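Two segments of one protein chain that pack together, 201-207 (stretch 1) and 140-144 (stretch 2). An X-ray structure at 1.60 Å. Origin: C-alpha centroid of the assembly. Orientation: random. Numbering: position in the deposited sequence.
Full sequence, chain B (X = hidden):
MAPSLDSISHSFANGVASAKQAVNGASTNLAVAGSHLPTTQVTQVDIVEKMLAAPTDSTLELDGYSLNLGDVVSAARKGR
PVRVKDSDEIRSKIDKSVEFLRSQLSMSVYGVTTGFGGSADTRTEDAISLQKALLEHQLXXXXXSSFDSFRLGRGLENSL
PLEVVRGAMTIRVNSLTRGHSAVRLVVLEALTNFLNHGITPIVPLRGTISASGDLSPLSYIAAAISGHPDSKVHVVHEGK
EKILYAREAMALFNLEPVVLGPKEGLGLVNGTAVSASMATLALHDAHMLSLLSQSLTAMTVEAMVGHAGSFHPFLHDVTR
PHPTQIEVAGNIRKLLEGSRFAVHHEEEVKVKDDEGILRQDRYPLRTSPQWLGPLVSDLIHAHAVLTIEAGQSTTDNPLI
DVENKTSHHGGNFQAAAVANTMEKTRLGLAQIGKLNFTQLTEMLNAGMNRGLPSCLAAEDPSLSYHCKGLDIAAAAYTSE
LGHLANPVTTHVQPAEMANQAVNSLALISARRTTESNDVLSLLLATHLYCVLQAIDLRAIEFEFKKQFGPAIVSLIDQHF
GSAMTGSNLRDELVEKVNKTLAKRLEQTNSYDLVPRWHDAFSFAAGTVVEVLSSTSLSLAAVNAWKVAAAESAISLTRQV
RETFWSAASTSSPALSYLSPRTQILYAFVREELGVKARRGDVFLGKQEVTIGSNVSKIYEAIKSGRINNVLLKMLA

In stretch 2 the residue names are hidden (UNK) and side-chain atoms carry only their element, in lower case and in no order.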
# COMPACT_ATOMS: atom_id res chain seq x y z
N PRO B 201 -20.26 25.49 11.83
CA PRO B 201 -21.09 24.65 11.00
C PRO B 201 -20.82 23.17 11.19
O PRO B 201 -19.68 22.77 11.34
CB PRO B 201 -20.75 25.11 9.60
CG PRO B 201 -20.39 26.55 9.73
CD PRO B 201 -19.63 26.58 11.05
N ILE B 202 -21.88 22.40 11.13
CA ILE B 202 -21.78 20.96 11.16
C ILE B 202 -21.61 20.52 9.71
O ILE B 202 -22.47 20.80 8.85
CB ILE B 202 -23.05 20.33 11.78
CG1 ILE B 202 -23.16 20.71 13.24
CG2 ILE B 202 -23.08 18.82 11.60
CD1 ILE B 202 -22.02 20.27 14.11
N VAL B 203 -20.48 19.89 9.40
CA VAL B 203 -20.13 19.61 8.03
C VAL B 203 -19.80 18.12 7.93
O VAL B 203 -19.14 17.58 8.80
CB VAL B 203 -18.85 20.44 7.68
CG1 VAL B 203 -18.36 20.19 6.24
CG2 VAL B 203 -19.05 21.93 7.93
N PRO B 204 -20.27 17.45 6.88
CA PRO B 204 -19.91 16.03 6.73
C PRO B 204 -18.40 15.81 6.67
O PRO B 204 -17.67 16.59 6.09
CB PRO B 204 -20.55 15.67 5.36
CG PRO B 204 -21.67 16.66 5.21
CD PRO B 204 -21.14 17.94 5.79
N LEU B 205 -17.97 14.67 7.19
CA LEU B 205 -16.55 14.28 7.23
C LEU B 205 -16.08 13.98 5.83
O LEU B 205 -14.95 14.30 5.42
CB LEU B 205 -16.39 13.00 8.04
CG LEU B 205 -14.98 12.45 8.19
CD1 LEU B 205 -14.06 13.48 8.79
CD2 LEU B 205 -15.00 11.24 9.04
N ARG B 206 -16.95 13.30 5.09
CA ARG B 206 -16.57 12.76 3.78
C ARG B 206 -17.39 13.32 2.62
O ARG B 206 -18.53 13.78 2.79
CB ARG B 206 -16.70 11.23 3.78
CG ARG B 206 -15.87 10.52 4.77
CD ARG B 206 -15.97 8.99 4.57
NE ARG B 206 -15.08 8.21 5.41
CZ ARG B 206 -15.41 7.63 6.56
NH1 ARG B 206 -16.63 7.76 7.08
NH2 ARG B 206 -14.54 6.85 7.19
N GLY B 207 -16.80 13.21 1.42
CA GLY B 207 -17.47 13.55 0.21
C GLY B 207 -16.69 14.43 -0.74
O GLY B 207 -17.08 14.54 -1.88
N UNK B 140 -24.57 17.51 -0.13
CA UNK B 140 -24.87 16.16 -0.50
C UNK B 140 -24.18 15.10 0.33
O UNK B 140 -24.20 13.91 -0.05
c UNK B 140 -24.44 15.95 -1.94
s UNK B 140 -22.70 16.14 -2.32
N UNK B 141 -23.66 15.50 1.50
CA UNK B 141 -22.91 14.59 2.37
C UNK B 141 -23.79 14.04 3.46
O UNK B 141 -24.89 14.53 3.68
N UNK B 142 -23.23 13.06 4.17
CA UNK B 142 -23.97 12.31 5.18
C UNK B 142 -23.62 12.80 6.59
O UNK B 142 -22.46 12.95 6.97
c UNK B 142 -24.17 10.01 6.21
c UNK B 142 -24.23 10.31 3.71
c UNK B 142 -23.69 10.80 5.01
N UNK B 143 -24.69 13.04 7.33
CA UNK B 143 -24.68 13.47 8.72
C UNK B 143 -25.82 12.76 9.45
O UNK B 143 -26.79 12.34 8.80
c UNK B 143 -23.77 15.88 8.35
c UNK B 143 -24.31 17.30 8.19
c UNK B 143 -24.90 14.98 8.77
c UNK B 143 -22.62 15.80 9.34
N UNK B 144 -25.78 12.64 10.80
CA UNK B 144 -26.88 12.01 11.50
C UNK B 144 -28.17 12.76 11.27
O UNK B 144 -28.18 14.00 11.27
c UNK B 144 -24.70 13.06 11.69
c UNK B 144 -25.21 12.74 13.05
c UNK B 144 -26.49 12.12 12.99
O HOH W 1 -19.84 12.08 5.94
O HOH W 2 -20.63 12.10 3.27

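Position 140 carries two side-chain atoms, one carbon followed by one sulfur. The side chain leaves its backbone sideways to stretch 1, and its closest approach, from the sulfur of 140 to G207 O, is 5.9 Å. A chain that ends at a sulfur directly after CB is that of cysteine, and the chi1 of C140 is in the p well. It makes no contact with stretch 1; being small and only weakly polar, it is readily accommodated in a buried site, and the close approach begins at position 141.

At position 141 nothing follows CA but the backbone. Here the two stretches come nearest, the CA atoms of 141 and P204 lying 5.5 Å apart, and the ring of P204 rests on the bare backbone, with P204 CG 3.7 Å from the CA of 141. The residue is glycine. An ideal CB on G141 would point toward stretch 1 and fall 2.6 Å from P204 CG, a clash. The absence of a side chain is therefore what lets the proline ring sit so low.

Position 142 has three side-chain carbons, one of which carries the other two. The side chain points sideways, and its closest approach to stretch 1, from the CB of 142 to P204 CB, is 5.8 Å, so this position serves the contact through its backbone. The carbonyl O of 142 lies 3.7 Å from P204 CB, and the polar groups are met by water. Water 1 donates to the O of 142 at 2.9 Å and accepts from R206 N at 3.3 Å; water 2 accepts from the N of 142 at 2.9 Å and donates to R206 O at 2.7 Å. The fork at CB identifies valine. The branched, apolar side chain of V142 suits a buried site without competing for these bridges.

Position 143 shows four side-chain carbons, forked at the second, with no heteroatom. The side chain points toward stretch 1, and one terminal carbon of 143 lies 3.8 Å from I202 CG2 and also 3.8 Å from P204 CA. The fork carbon of 143 lies 3.9 Å from P204 CG. This is leucine, L143, with chi1 m and chi2 t. The fork sits one carbon beyond CB, at CG, so the methyls extend further from the backbone than those of a side chain forked at CB.

Position 144 has three carbons that close a ring onto the backbone N. The ring is out of reach of stretch 1: its carbon bonded to the N of 144 stays 6.0 Å from I202 CG2. The closed ring makes it proline. P144 has a phi of -60°, a value well suited to the constrained ring, as the segment leaves the contact.

The contact works by apolar packing supplemented by water. P204 and L143 contribute the largest buried areas, I202 extends the apolar patch, and G141 makes room for the proline ring. No direct hydrogen bond joins the stretches. Instead, two waters link both polar backbone groups of V142 to those of R206, supplying hydrogen bonds where the stretches do not pair directly. The whole interface is small, 238 Å² summed over both sides.

Stretch 2 (140-144) CGVLP
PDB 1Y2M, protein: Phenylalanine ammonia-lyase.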